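Local coordinates for VgrG protein (Vibrio cholerae, PDB 4DTH), which probably cross-links G-actin covalently through its actin cross-linking domain, which binds ATP together with magnesium ions, at residues A[14-19]-A[90-95]; A[23-28]-A[360-365]; A[174-179]-A[349-354]; A[276-281]-A[326-331]. One frame throughout, in Å; residues are numbered along the deposited sequence.

Interaction 1. Residues A[14-19]-A[90-95]; sequences PDFPTH and ELVSYP. With ATP (adenosine-5'-triphosphate), chain B.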
# COMPACT_ATOMS: atom_id res chain seq x y z
N PRO A 14 11.89 13.02 -2.10
CA PRO A 14 12.32 12.08 -3.14
C PRO A 14 11.28 10.99 -3.39
O PRO A 14 10.52 10.63 -2.47
CB PRO A 14 13.61 11.48 -2.58
CG PRO A 14 14.06 12.43 -1.53
CD PRO A 14 12.81 13.00 -0.95
N ASP A 15 11.20 10.53 -4.63
CA ASP A 15 10.30 9.45 -4.99
C ASP A 15 10.89 8.16 -4.49
O ASP A 15 12.11 8.06 -4.30
CB ASP A 15 10.13 9.36 -6.51
CG ASP A 15 9.27 10.46 -7.08
OD1 ASP A 15 8.05 10.50 -6.74
OD2 ASP A 15 9.79 11.27 -7.89
N PHE A 16 10.02 7.17 -4.30
CA PHE A 16 10.47 5.86 -3.88
C PHE A 16 11.42 5.28 -4.91
O PHE A 16 11.12 5.34 -6.11
CB PHE A 16 9.28 4.89 -3.81
CG PHE A 16 8.27 5.13 -2.70
CD1 PHE A 16 8.69 5.41 -1.41
CD2 PHE A 16 6.91 5.02 -2.95
CE1 PHE A 16 7.75 5.59 -0.38
CE2 PHE A 16 5.97 5.21 -1.92
CZ PHE A 16 6.40 5.50 -0.64
N PRO A 17 12.51 4.62 -4.45
CA PRO A 17 13.31 3.83 -5.40
C PRO A 17 12.35 2.77 -5.98
O PRO A 17 11.40 2.35 -5.30
CB PRO A 17 14.38 3.17 -4.53
CG PRO A 17 13.89 3.27 -3.13
CD PRO A 17 12.94 4.41 -3.05
N THR A 18 12.55 2.39 -7.24
CA THR A 18 11.66 1.43 -7.92
C THR A 18 12.32 0.06 -8.07
O THR A 18 11.60 -0.94 -8.18
CB THR A 18 11.26 1.97 -9.30
OG1 THR A 18 12.44 2.29 -10.04
CG2 THR A 18 10.34 3.19 -9.22
N HIS A 19 13.66 0.01 -8.09
CA HIS A 19 14.39 -1.24 -8.30
C HIS A 19 15.07 -1.82 -7.06
O HIS A 19 15.78 -1.11 -6.35
CB HIS A 19 15.41 -1.11 -9.45
CG HIS A 19 16.00 -2.43 -9.84
ND1 HIS A 19 15.37 -3.27 -10.75
CD2 HIS A 19 17.09 -3.07 -9.35
CE1 HIS A 19 16.12 -4.35 -10.82
NE2 HIS A 19 17.17 -4.28 -10.00
N GLU A 90 0.83 9.90 9.05
CA GLU A 90 1.27 8.55 8.75
C GLU A 90 2.72 8.59 8.27
O GLU A 90 3.05 9.36 7.36
CB GLU A 90 0.36 7.90 7.72
CG GLU A 90 0.74 6.45 7.42
CD GLU A 90 -0.11 5.83 6.34
OE1 GLU A 90 -0.30 6.47 5.28
OE2 GLU A 90 -0.58 4.68 6.55
N LEU A 91 3.57 7.77 8.88
CA LEU A 91 4.98 7.66 8.50
C LEU A 91 5.07 6.50 7.52
O LEU A 91 4.61 5.39 7.82
CB LEU A 91 5.90 7.45 9.72
CG LEU A 91 5.75 8.45 10.90
CD1 LEU A 91 6.82 8.21 11.94
CD2 LEU A 91 5.77 9.90 10.41
N VAL A 92 5.56 6.80 6.31
CA VAL A 92 5.60 5.83 5.19
C VAL A 92 7.05 5.60 4.80
O VAL A 92 7.71 6.51 4.29
CB VAL A 92 4.73 6.33 3.99
CG1 VAL A 92 4.78 5.34 2.83
CG2 VAL A 92 3.29 6.59 4.42
N SER A 93 7.58 4.39 5.04
CA SER A 93 8.99 4.16 4.74
C SER A 93 9.31 4.15 3.26
O SER A 93 8.44 3.83 2.43
CB SER A 93 9.47 2.86 5.38
OG SER A 93 9.01 1.71 4.68
N TYR A 94 10.56 4.49 2.93
CA TYR A 94 11.11 4.30 1.59
C TYR A 94 11.43 2.81 1.60
O TYR A 94 12.00 2.32 2.58
CB TYR A 94 12.39 5.14 1.39
CG TYR A 94 12.06 6.58 1.08
CD1 TYR A 94 11.79 7.49 2.10
CD2 TYR A 94 11.93 7.02 -0.23
CE1 TYR A 94 11.45 8.81 1.83
CE2 TYR A 94 11.58 8.34 -0.52
CZ TYR A 94 11.35 9.24 0.51
OH TYR A 94 10.99 10.54 0.25
N PRO A 95 10.99 2.02 0.60
CA PRO A 95 11.24 0.57 0.64
C PRO A 95 12.72 0.21 0.72
O PRO A 95 13.58 1.01 0.31
CB PRO A 95 10.61 0.06 -0.65
CG PRO A 95 10.63 1.27 -1.58
CD PRO A 95 10.28 2.39 -0.65
PG ATP B . -3.32 3.21 -1.33
O1G ATP B . -3.42 1.87 -0.66
O2G ATP B . -3.57 3.09 -2.81
O3G ATP B . -4.30 4.20 -0.76
PB ATP B . -1.01 4.92 -1.46
O1B ATP B . -1.25 5.27 -2.88
O2B ATP B . -1.40 6.10 -0.60
O3B ATP B . -1.83 3.73 -1.08
PA ATP B . 1.53 3.81 -2.04
O1A ATP B . 0.87 3.30 -3.26
O2A ATP B . 2.65 4.75 -2.48
O3A ATP B . 0.54 4.57 -1.23
O5' ATP B . 2.10 2.56 -1.21
C5' ATP B . 2.99 2.88 -0.13
C4' ATP B . 3.59 1.65 0.50
O4' ATP B . 4.26 0.84 -0.51
C3' ATP B . 4.67 1.96 1.54
O3' ATP B . 4.68 1.02 2.61
C2' ATP B . 5.94 1.88 0.71
O2' ATP B . 7.13 1.75 1.47
C1' ATP B . 5.61 0.66 -0.13
N9 ATP B . 6.44 0.43 -1.32
C8 ATP B . 6.61 1.29 -2.38
N7 ATP B . 7.40 0.81 -3.31
C5 ATP B . 7.78 -0.44 -2.83
C6 ATP B . 8.60 -1.46 -3.35
N6 ATP B . 9.22 -1.38 -4.53
N1 ATP B . 8.74 -2.58 -2.61
C2 ATP B . 8.11 -2.68 -1.44
N3 ATP B . 7.31 -1.79 -0.85
C4 ATP B . 7.18 -0.68 -1.59
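F16 and Y94 lie with their CA atoms 5.7 Å apart where the irregular segment 14-19 passes strand 90-93 and the residues that follow it, the touching parts heading 40° apart. The CB of F16 is not aimed at the strand, but with CG anti to the carbonyl carbon, chi1 -69°, the ring comes nearer and presents its edge to the face of Y94 in an offset edge-to-face pair. The two planes are close to perpendicular, at 77°. Further round the F16 ring, CD1 rests 3.5 Å from P95 CD, while CZ abuts V92 CG1 near the ring plane. Y94 is also tethered at its far end: its hydroxyl donates to the carbonyl of the other segment, Y94 OH to P14 O at 2.8 Å. P17 and P95 meet tip to tip, their CD atoms 4.1 Å apart. This packing leaves one F16 face for the nucleotide, whose C8 sits 3.8 Å above the ring plane toward its rim, and ATP O2A lies in that plane at the edge, 3.4 Å from F16 CE2. P95 CG approaches ATP C5 at 3.6 Å. The ribose is fixed by the strand backbone, ATP O2' donating to S93 O at 2.6 Å. The pair thus illustrates how a loop folded against a strand can build the wall of a nucleotide pocket: F16, V92, S93 and P95 all line the ATP site.

Interaction 2. Residues A[23-28]-A[360-365]; sequences SSIGIE and QSYLPK. With MG (magnesium ion), chain E; ATP (adenosine-5'-triphosphate), chain B.
I25 and I27 both point from strand 24-28 toward segment 360-365, and their first torsions send them to different partners. I25 holds CG1 anti to its backbone N, chi1 -172°, and from there CD1 extends over the Y362 ring; I27 places CG1 between N and the carbonyl carbon, chi1 63°, which leaves CG2 beside L363 while CD1 continues to P364. I25 CD1 sits over the Y362 face, 3.8 Å from the centroid, 15° off the normal and displaced toward CG, a CH-pi contact. The hydroxyl of that ring is engaged elsewhere, with M98 O. I27 CD1 reaches P364 CD tip to tip at 3.7 Å, while CG2 lies 3.9 Å from L363 CD2 as the two side chains slide past each other in opposite directions. A backbone bond from L363 N to Q360 O closes a turn holding Y362 and L363, with P364 following directly. The alternate residues S24, G26 and E28 face the nucleotide site. S24 OG donates to ATP N1 at 2.6 Å, and G26 CA comes within 3.1 Å of ATP O2'. E28 OE2 ligates a magnesium ion at 2.6 Å, at a site that E90 shares. One strand thus has a greasy face buried under the C-terminal segment and a polar face lining an ATP-magnesium site.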
# COMPACT_ATOMS: atom_id res chain seq x y z
N SER A 23 13.47 -9.43 -3.17
CA SER A 23 12.24 -8.97 -2.52
C SER A 23 12.45 -7.70 -1.70
O SER A 23 13.53 -7.51 -1.12
CB SER A 23 11.60 -10.06 -1.68
OG SER A 23 12.47 -10.49 -0.65
N SER A 24 11.44 -6.83 -1.69
CA SER A 24 11.49 -5.55 -0.98
C SER A 24 10.34 -5.39 0.01
O SER A 24 9.31 -6.06 -0.11
CB SER A 24 11.49 -4.40 -1.98
OG SER A 24 10.37 -4.54 -2.84
N ILE A 25 10.52 -4.48 0.98
CA ILE A 25 9.49 -4.22 1.97
C ILE A 25 9.40 -2.74 2.29
O ILE A 25 10.42 -2.06 2.40
CB ILE A 25 9.66 -5.10 3.25
CG1 ILE A 25 8.46 -4.98 4.22
CG2 ILE A 25 11.01 -4.85 3.96
CD1 ILE A 25 8.18 -6.19 5.07
N GLY A 26 8.17 -2.28 2.44
CA GLY A 26 7.83 -0.93 2.87
C GLY A 26 6.84 -1.01 4.01
O GLY A 26 6.16 -2.03 4.16
N ILE A 27 6.80 0.02 4.85
CA ILE A 27 5.89 0.04 6.00
C ILE A 27 5.12 1.35 6.07
O ILE A 27 5.61 2.38 5.61
CB ILE A 27 6.58 -0.30 7.37
CG1 ILE A 27 7.66 0.76 7.75
CG2 ILE A 27 7.16 -1.74 7.38
CD1 ILE A 27 8.20 0.69 9.21
N GLU A 28 3.91 1.30 6.62
CA GLU A 28 3.02 2.44 6.83
C GLU A 28 2.68 2.44 8.29
O GLU A 28 2.35 1.39 8.85
CB GLU A 28 1.75 2.33 5.98
CG GLU A 28 2.01 2.50 4.49
CD GLU A 28 0.85 2.06 3.62
OE1 GLU A 28 0.49 0.86 3.65
OE2 GLU A 28 0.29 2.92 2.91
N GLN A 360 6.15 -8.86 11.83
CA GLN A 360 6.16 -7.92 12.96
C GLN A 360 7.51 -7.28 13.27
O GLN A 360 7.54 -6.13 13.72
CB GLN A 360 5.59 -8.55 14.23
CG GLN A 360 4.07 -8.63 14.21
CD GLN A 360 3.36 -7.30 14.48
OE1 GLN A 360 3.95 -6.25 14.79
NE2 GLN A 360 2.04 -7.34 14.38
N SER A 361 8.62 -8.04 13.01
CA SER A 361 9.98 -7.56 13.26
C SER A 361 10.35 -6.34 12.39
O SER A 361 11.30 -5.63 12.72
CB SER A 361 10.98 -8.69 13.07
OG SER A 361 10.98 -9.15 11.72
N TYR A 362 9.60 -6.08 11.29
CA TYR A 362 9.85 -4.95 10.39
C TYR A 362 9.20 -3.66 10.90
O TYR A 362 9.47 -2.58 10.37
CB TYR A 362 9.31 -5.27 8.98
CG TYR A 362 10.07 -6.38 8.27
CD1 TYR A 362 11.20 -6.09 7.51
CD2 TYR A 362 9.67 -7.71 8.37
CE1 TYR A 362 11.92 -7.10 6.87
CE2 TYR A 362 10.37 -8.73 7.72
CZ TYR A 362 11.49 -8.42 6.97
OH TYR A 362 12.20 -9.41 6.34
N LEU A 363 8.32 -3.77 11.91
CA LEU A 363 7.55 -2.64 12.40
C LEU A 363 8.08 -2.08 13.72
O LEU A 363 8.42 -2.84 14.63
CB LEU A 363 6.06 -3.02 12.52
CG LEU A 363 5.17 -2.98 11.24
CD1 LEU A 363 5.02 -1.56 10.68
CD2 LEU A 363 5.65 -3.95 10.17
N PRO A 364 8.14 -0.73 13.85
CA PRO A 364 8.58 -0.15 15.13
C PRO A 364 7.52 -0.32 16.21
O PRO A 364 6.32 -0.32 15.92
CB PRO A 364 8.80 1.33 14.79
CG PRO A 364 7.88 1.59 13.64
CD PRO A 364 7.74 0.31 12.88
N LYS A 365 7.97 -0.49 17.46
CA LYS A 365 7.09 -0.69 18.60
C LYS A 365 7.37 0.39 19.65
O LYS A 365 8.52 0.51 20.06
CB LYS A 365 7.31 -2.10 19.23
CG LYS A 365 7.97 -3.15 18.31
CD LYS A 365 9.50 -3.34 18.58
CE LYS A 365 10.17 -4.26 17.58
NZ LYS A 365 11.62 -4.47 17.89
MG MG E . 0.27 5.47 2.61
PG ATP B . -3.32 3.21 -1.33
O1G ATP B . -3.42 1.87 -0.66
O2G ATP B . -3.57 3.09 -2.81
O3G ATP B . -4.30 4.20 -0.76
PB ATP B . -1.01 4.92 -1.46
O1B ATP B . -1.25 5.27 -2.88
O2B ATP B . -1.40 6.10 -0.60
O3B ATP B . -1.83 3.73 -1.08
PA ATP B . 1.53 3.81 -2.04
O1A ATP B . 0.87 3.30 -3.26
O2A ATP B . 2.65 4.75 -2.48
O3A ATP B . 0.54 4.57 -1.23
O5' ATP B . 2.10 2.56 -1.21
C5' ATP B . 2.99 2.88 -0.13
C4' ATP B . 3.59 1.65 0.50
O4' ATP B . 4.26 0.84 -0.51
C3' ATP B . 4.67 1.96 1.54
O3' ATP B . 4.68 1.02 2.61
C2' ATP B . 5.94 1.88 0.71
O2' ATP B . 7.13 1.75 1.47
C1' ATP B . 5.61 0.66 -0.13
N9 ATP B . 6.44 0.43 -1.32
C8 ATP B . 6.61 1.29 -2.38
N7 ATP B . 7.40 0.81 -3.31
C5 ATP B . 7.78 -0.44 -2.83
C6 ATP B . 8.60 -1.46 -3.35
N6 ATP B . 9.22 -1.38 -4.53
N1 ATP B . 8.74 -2.58 -2.61
C2 ATP B . 8.11 -2.68 -1.44
N3 ATP B . 7.31 -1.79 -0.85
C4 ATP B . 7.18 -0.68 -1.59

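Interaction 3. Residues A[174-179]-A[349-354]; sequences QATVGV and LFEFRT. With MG (magnesium ion), chain D; ATP (adenosine-5'-triphosphate), chain B; SO4 (sulfate ion), chain F.
Q174 begins its path at F352, with CB 3.5 Å from F352 O, and CG touches both F352 O (3.4 Å) and R353 O (3.5 Å). Chi2 of 96° bends the chain at CD, and chi3 of 61° directs OE1 to a magnesium ion, bound at 2.5 Å. On the other branch, NE2 donates to a water at 3.2 Å, which probably donates to R353 O. E351, extended from the partner strand, brings OE2 to the same ion at 2.6 Å, its carboxylate only 24° from the plane of the amide. That oxygen also receives R353 NH1 at 2.8 Å in a salt bridge, while the guanidinium edge holds a sulfate that probably came from crystallisation. Beneath lies a regular antiparallel ladder, with F352 N donating to A175 O at 2.8 Å and V177 and F350 paired by two bonds. The neighbouring strand supplies E28 as a third metal residue. The pairing places Q174 diagonally across from E351, so that amide and carboxylate converge on one ion, and R353 probably helps to position E351 as a ligand.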
# COMPACT_ATOMS: atom_id res chain seq x y z
N GLN A 174 0.73 -1.14 8.57
CA GLN A 174 0.68 -2.05 7.42
C GLN A 174 2.10 -2.27 6.92
O GLN A 174 3.00 -1.48 7.22
CB GLN A 174 -0.16 -1.49 6.27
CG GLN A 174 -1.66 -1.62 6.47
CD GLN A 174 -2.22 -0.36 7.04
OE1 GLN A 174 -2.13 0.72 6.44
NE2 GLN A 174 -2.78 -0.45 8.23
N ALA A 175 2.28 -3.34 6.14
CA ALA A 175 3.53 -3.63 5.48
C ALA A 175 3.20 -3.98 4.04
O ALA A 175 2.16 -4.59 3.77
CB ALA A 175 4.23 -4.81 6.15
N THR A 176 4.08 -3.57 3.11
CA THR A 176 3.95 -3.86 1.69
C THR A 176 5.19 -4.62 1.25
O THR A 176 6.30 -4.15 1.49
CB THR A 176 3.65 -2.58 0.88
OG1 THR A 176 2.39 -2.07 1.31
CG2 THR A 176 3.61 -2.83 -0.63
N VAL A 177 4.99 -5.79 0.63
CA VAL A 177 6.06 -6.66 0.16
C VAL A 177 6.05 -6.67 -1.36
O VAL A 177 4.99 -6.85 -1.97
CB VAL A 177 5.93 -8.09 0.76
CG1 VAL A 177 6.86 -9.10 0.08
CG2 VAL A 177 6.15 -8.08 2.27
N GLY A 178 7.23 -6.50 -1.96
CA GLY A 178 7.39 -6.57 -3.41
C GLY A 178 8.22 -7.78 -3.78
O GLY A 178 9.26 -8.01 -3.17
N VAL A 179 7.74 -8.59 -4.74
CA VAL A 179 8.45 -9.79 -5.22
C VAL A 179 8.49 -9.81 -6.75
O VAL A 179 7.63 -9.18 -7.37
CB VAL A 179 7.83 -11.12 -4.68
CG1 VAL A 179 7.98 -11.23 -3.17
CG2 VAL A 179 6.37 -11.29 -5.11
N LEU A 349 3.47 -6.04 -6.04
CA LEU A 349 3.41 -5.66 -4.63
C LEU A 349 2.14 -6.04 -3.92
O LEU A 349 1.08 -6.08 -4.52
CB LEU A 349 3.66 -4.16 -4.50
CG LEU A 349 5.14 -3.76 -4.45
CD1 LEU A 349 5.85 -3.94 -5.81
CD2 LEU A 349 5.27 -2.36 -4.01
N PHE A 350 2.25 -6.29 -2.60
CA PHE A 350 1.11 -6.72 -1.80
C PHE A 350 1.10 -6.06 -0.45
O PHE A 350 2.12 -6.04 0.24
CB PHE A 350 1.13 -8.26 -1.63
CG PHE A 350 1.13 -8.99 -2.94
CD1 PHE A 350 -0.06 -9.29 -3.59
CD2 PHE A 350 2.33 -9.31 -3.58
CE1 PHE A 350 -0.06 -9.91 -4.84
CE2 PHE A 350 2.33 -9.93 -4.83
CZ PHE A 350 1.14 -10.22 -5.46
N GLU A 351 -0.07 -5.54 -0.07
CA GLU A 351 -0.23 -4.86 1.21
C GLU A 351 -0.87 -5.79 2.24
O GLU A 351 -1.99 -6.29 2.02
CB GLU A 351 -1.08 -3.60 1.01
CG GLU A 351 -1.37 -2.83 2.28
CD GLU A 351 -2.27 -1.62 2.10
OE1 GLU A 351 -2.15 -0.93 1.06
OE2 GLU A 351 -3.04 -1.32 3.04
N PHE A 352 -0.19 -5.98 3.37
CA PHE A 352 -0.71 -6.75 4.49
C PHE A 352 -1.53 -5.77 5.32
O PHE A 352 -0.96 -4.90 5.99
CB PHE A 352 0.44 -7.37 5.31
CG PHE A 352 1.12 -8.50 4.59
CD1 PHE A 352 2.09 -8.25 3.61
CD2 PHE A 352 0.79 -9.82 4.87
CE1 PHE A 352 2.71 -9.30 2.93
CE2 PHE A 352 1.43 -10.87 4.20
CZ PHE A 352 2.37 -10.60 3.22
N ARG A 353 -2.86 -5.87 5.22
CA ARG A 353 -3.82 -4.97 5.91
C ARG A 353 -3.63 -4.99 7.42
O ARG A 353 -3.74 -3.95 8.07
CB ARG A 353 -5.26 -5.29 5.49
CG ARG A 353 -5.50 -5.08 3.97
CD ARG A 353 -5.43 -3.61 3.55
NE ARG A 353 -6.56 -2.84 4.09
CZ ARG A 353 -6.69 -1.52 4.03
NH1 ARG A 353 -5.74 -0.78 3.46
NH2 ARG A 353 -7.77 -0.93 4.52
N THR A 354 -3.31 -6.17 7.96
CA THR A 354 -2.91 -6.39 9.35
C THR A 354 -1.53 -7.04 9.22
O THR A 354 -1.37 -7.99 8.43
CB THR A 354 -3.92 -7.30 10.08
OG1 THR A 354 -5.12 -6.56 10.29
CG2 THR A 354 -3.41 -7.79 11.44
MG MG D . -2.34 1.06 3.97
PG ATP B . -3.32 3.21 -1.33
O1G ATP B . -3.42 1.87 -0.66
O2G ATP B . -3.57 3.09 -2.81
O3G ATP B . -4.30 4.20 -0.76
PB ATP B . -1.01 4.92 -1.46
O1B ATP B . -1.25 5.27 -2.88
O2B ATP B . -1.40 6.10 -0.60
O3B ATP B . -1.83 3.73 -1.08
PA ATP B . 1.53 3.81 -2.04
O1A ATP B . 0.87 3.30 -3.26
O2A ATP B . 2.65 4.75 -2.48
O3A ATP B . 0.54 4.57 -1.23
O5' ATP B . 2.10 2.56 -1.21
C5' ATP B . 2.99 2.88 -0.13
C4' ATP B . 3.59 1.65 0.50
O4' ATP B . 4.26 0.84 -0.51
C3' ATP B . 4.67 1.96 1.54
O3' ATP B . 4.68 1.02 2.61
C2' ATP B . 5.94 1.88 0.71
O2' ATP B . 7.13 1.75 1.47
C1' ATP B . 5.61 0.66 -0.13
N9 ATP B . 6.44 0.43 -1.32
C8 ATP B . 6.61 1.29 -2.38
N7 ATP B . 7.40 0.81 -3.31
C5 ATP B . 7.78 -0.44 -2.83
C6 ATP B . 8.60 -1.46 -3.35
N6 ATP B . 9.22 -1.38 -4.53
N1 ATP B . 8.74 -2.58 -2.61
C2 ATP B . 8.11 -2.68 -1.44
N3 ATP B . 7.31 -1.79 -0.85
C4 ATP B . 7.18 -0.68 -1.59
S SO4 F . -7.30 2.69 3.67
O1 SO4 F . -7.15 4.01 4.30
O2 SO4 F . -8.03 1.82 4.54
O3 SO4 F . -7.98 2.86 2.40
O4 SO4 F . -5.97 2.13 3.41
O HOH W 1 -3.52 -2.64 10.42
O HOH W 2 0.63 -0.33 0.10

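Interaction 4. Residues A[276-281]-A[326-331]; sequences EILPRT and GEVAGH. With ATP (adenosine-5'-triphosphate), chain B.
R280 and H331 meet end-on, the arginine turning NH1 and NH2 onto one carbonyl oxygen. The bonds to H331 O measure 3.0 Å from NH1 and 3.3 Å from NH2, and the oxygen lies nearly in the guanidinium plane. Seen from the carbonyl, NH2 approaches in its plane, while NH1 is tilted 27° from it. The R280 CB points away from segment 326-331; bends at chi2 and chi3, -76° and -60°, bring the side chain back. A water accepts from NH1 at 2.9 Å and donates to P279 O, joining the charged end to its own backbone. ATP O2G sits over one face of the guanidinium, 3.1 Å above its plane. NH2 also lies against ATP O1A, at a modelled separation too short to interpret. Behind the arginine the contact is apolar. L278 and V328 slide past each other in opposite directions, CD1 of L278 being 3.9 Å from V328 CG1 and 4.0 Å from A329 CB. P279 crosses V328 at about a right angle, its CB 4.1 Å from V328 CG2. E327 OE2 bonds to N334, and OE1 stays 6.0 Å from R280 NH1. The backbone carbonyl adds no charge of its own, and E351 OE1 is only a long, weak partner of R280 NE, so the cation can probably help to offset the triphosphate.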
# COMPACT_ATOMS: atom_id res chain seq x y z
N GLU A 276 -7.19 -9.17 2.70
CA GLU A 276 -6.21 -9.49 3.77
C GLU A 276 -4.80 -9.15 3.29
O GLU A 276 -4.11 -8.32 3.90
CB GLU A 276 -6.32 -10.94 4.26
CG GLU A 276 -7.66 -11.26 4.91
CD GLU A 276 -7.79 -12.67 5.45
OE1 GLU A 276 -8.94 -13.16 5.54
OE2 GLU A 276 -6.76 -13.30 5.77
N ILE A 277 -4.37 -9.79 2.20
CA ILE A 277 -3.13 -9.53 1.49
C ILE A 277 -3.64 -8.90 0.19
O ILE A 277 -4.17 -9.58 -0.69
CB ILE A 277 -2.27 -10.80 1.28
CG1 ILE A 277 -1.85 -11.39 2.65
CG2 ILE A 277 -1.04 -10.48 0.42
CD1 ILE A 277 -1.20 -12.80 2.64
N LEU A 278 -3.55 -7.57 0.13
CA LEU A 278 -4.10 -6.79 -0.97
C LEU A 278 -3.14 -6.59 -2.15
O LEU A 278 -2.12 -5.93 -1.98
CB LEU A 278 -4.56 -5.42 -0.43
CG LEU A 278 -5.12 -4.40 -1.43
CD1 LEU A 278 -6.47 -4.85 -1.98
CD2 LEU A 278 -5.24 -3.02 -0.78
N PRO A 279 -3.47 -7.10 -3.36
CA PRO A 279 -2.61 -6.81 -4.53
C PRO A 279 -2.53 -5.29 -4.76
O PRO A 279 -3.55 -4.59 -4.68
CB PRO A 279 -3.35 -7.51 -5.68
CG PRO A 279 -4.15 -8.61 -4.99
CD PRO A 279 -4.63 -7.92 -3.74
N ARG A 280 -1.31 -4.78 -4.94
CA ARG A 280 -1.08 -3.34 -5.13
C ARG A 280 -0.60 -3.00 -6.52
O ARG A 280 -0.34 -1.83 -6.80
CB ARG A 280 -0.07 -2.81 -4.08
CG ARG A 280 -0.60 -2.78 -2.65
CD ARG A 280 -1.58 -1.65 -2.35
NE ARG A 280 -1.00 -0.32 -2.56
CZ ARG A 280 -1.31 0.47 -3.58
NH1 ARG A 280 -2.18 0.07 -4.50
NH2 ARG A 280 -0.75 1.66 -3.70
N THR A 281 -0.47 -4.01 -7.40
CA THR A 281 0.03 -3.78 -8.75
C THR A 281 -1.09 -4.11 -9.72
O THR A 281 -1.82 -5.09 -9.52
CB THR A 281 1.31 -4.60 -9.00
OG1 THR A 281 2.30 -4.23 -8.04
CG2 THR A 281 1.89 -4.42 -10.42
N GLY A 326 -7.62 -2.16 -15.41
CA GLY A 326 -8.28 -1.82 -14.16
C GLY A 326 -7.44 -2.21 -12.96
O GLY A 326 -6.69 -3.19 -13.01
N GLU A 327 -7.53 -1.43 -11.89
CA GLU A 327 -6.77 -1.67 -10.66
C GLU A 327 -7.63 -2.40 -9.63
O GLU A 327 -8.85 -2.22 -9.59
CB GLU A 327 -6.29 -0.33 -10.09
CG GLU A 327 -5.34 0.42 -11.02
CD GLU A 327 -3.87 0.06 -10.93
OE1 GLU A 327 -3.54 -0.96 -10.27
OE2 GLU A 327 -3.05 0.78 -11.53
N VAL A 328 -6.98 -3.21 -8.77
CA VAL A 328 -7.66 -3.95 -7.70
C VAL A 328 -8.29 -2.98 -6.70
O VAL A 328 -9.46 -3.17 -6.33
CB VAL A 328 -6.71 -4.98 -7.02
CG1 VAL A 328 -7.30 -5.52 -5.72
CG2 VAL A 328 -6.38 -6.12 -7.98
N ALA A 329 -7.54 -1.94 -6.28
CA ALA A 329 -8.01 -0.97 -5.29
C ALA A 329 -7.33 0.38 -5.45
O ALA A 329 -6.53 0.79 -4.61
CB ALA A 329 -7.80 -1.53 -3.87
N GLY A 330 -7.66 1.07 -6.53
CA GLY A 330 -7.10 2.39 -6.80
C GLY A 330 -5.68 2.36 -7.33
O GLY A 330 -5.16 1.28 -7.65
N HIS A 331 -5.05 3.55 -7.44
CA HIS A 331 -3.70 3.69 -7.99
C HIS A 331 -2.72 2.62 -7.50
O HIS A 331 -2.54 2.46 -6.30
CB HIS A 331 -3.16 5.12 -7.84
CG HIS A 331 -1.84 5.32 -8.50
ND1 HIS A 331 -1.67 5.12 -9.87
CD2 HIS A 331 -0.66 5.72 -7.97
CE1 HIS A 331 -0.39 5.37 -10.10
NE2 HIS A 331 0.25 5.74 -8.99
PG ATP B . -3.32 3.21 -1.33
O1G ATP B . -3.42 1.87 -0.66
O2G ATP B . -3.57 3.09 -2.81
O3G ATP B . -4.30 4.20 -0.76
PB ATP B . -1.01 4.92 -1.46
O1B ATP B . -1.25 5.27 -2.88
O2B ATP B . -1.40 6.10 -0.60
O3B ATP B . -1.83 3.73 -1.08
PA ATP B . 1.53 3.81 -2.04
O1A ATP B . 0.87 3.30 -3.26
O2A ATP B . 2.65 4.75 -2.48
O3A ATP B . 0.54 4.57 -1.23
O5' ATP B . 2.10 2.56 -1.21
C5' ATP B . 2.99 2.88 -0.13
C4' ATP B . 3.59 1.65 0.50
O4' ATP B . 4.26 0.84 -0.51
C3' ATP B . 4.67 1.96 1.54
O3' ATP B . 4.68 1.02 2.61
C2' ATP B . 5.94 1.88 0.71
O2' ATP B . 7.13 1.75 1.47
C1' ATP B . 5.61 0.66 -0.13
N9 ATP B . 6.44 0.43 -1.32
C8 ATP B . 6.61 1.29 -2.38
N7 ATP B . 7.40 0.81 -3.31
C5 ATP B . 7.78 -0.44 -2.83
C6 ATP B . 8.60 -1.46 -3.35
N6 ATP B . 9.22 -1.38 -4.53
N1 ATP B . 8.74 -2.58 -2.61
C2 ATP B . 8.11 -2.68 -1.44
N3 ATP B . 7.31 -1.79 -0.85
C4 ATP B . 7.18 -0.68 -1.59
O HOH W 3 -4.30 -1.88 -4.24

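In the fold
Four contacts converge on one nucleotide, a worked example of a site assembled from distant parts of a chain. Interactions 1 and 2 have centres about 12 Å apart and are joined by S93 OG and I27 N at 2.8 Å. Interactions 2 and 3, about 9 Å apart, share strand pairing through G26 O and T176 N; interactions 3 and 4, about 10 Å apart, through L349 O and R280 N. Adenine is sandwiched between P95 of interaction 1 and L349 of interaction 3. E28 serves both magnesium sites, E90 one, Q174 and E351 the other, and R280 meets the phosphates. Such an ATP-magnesium site on beta strands recalls glutamine synthetase-like ligases, consistent with actin cross-linking.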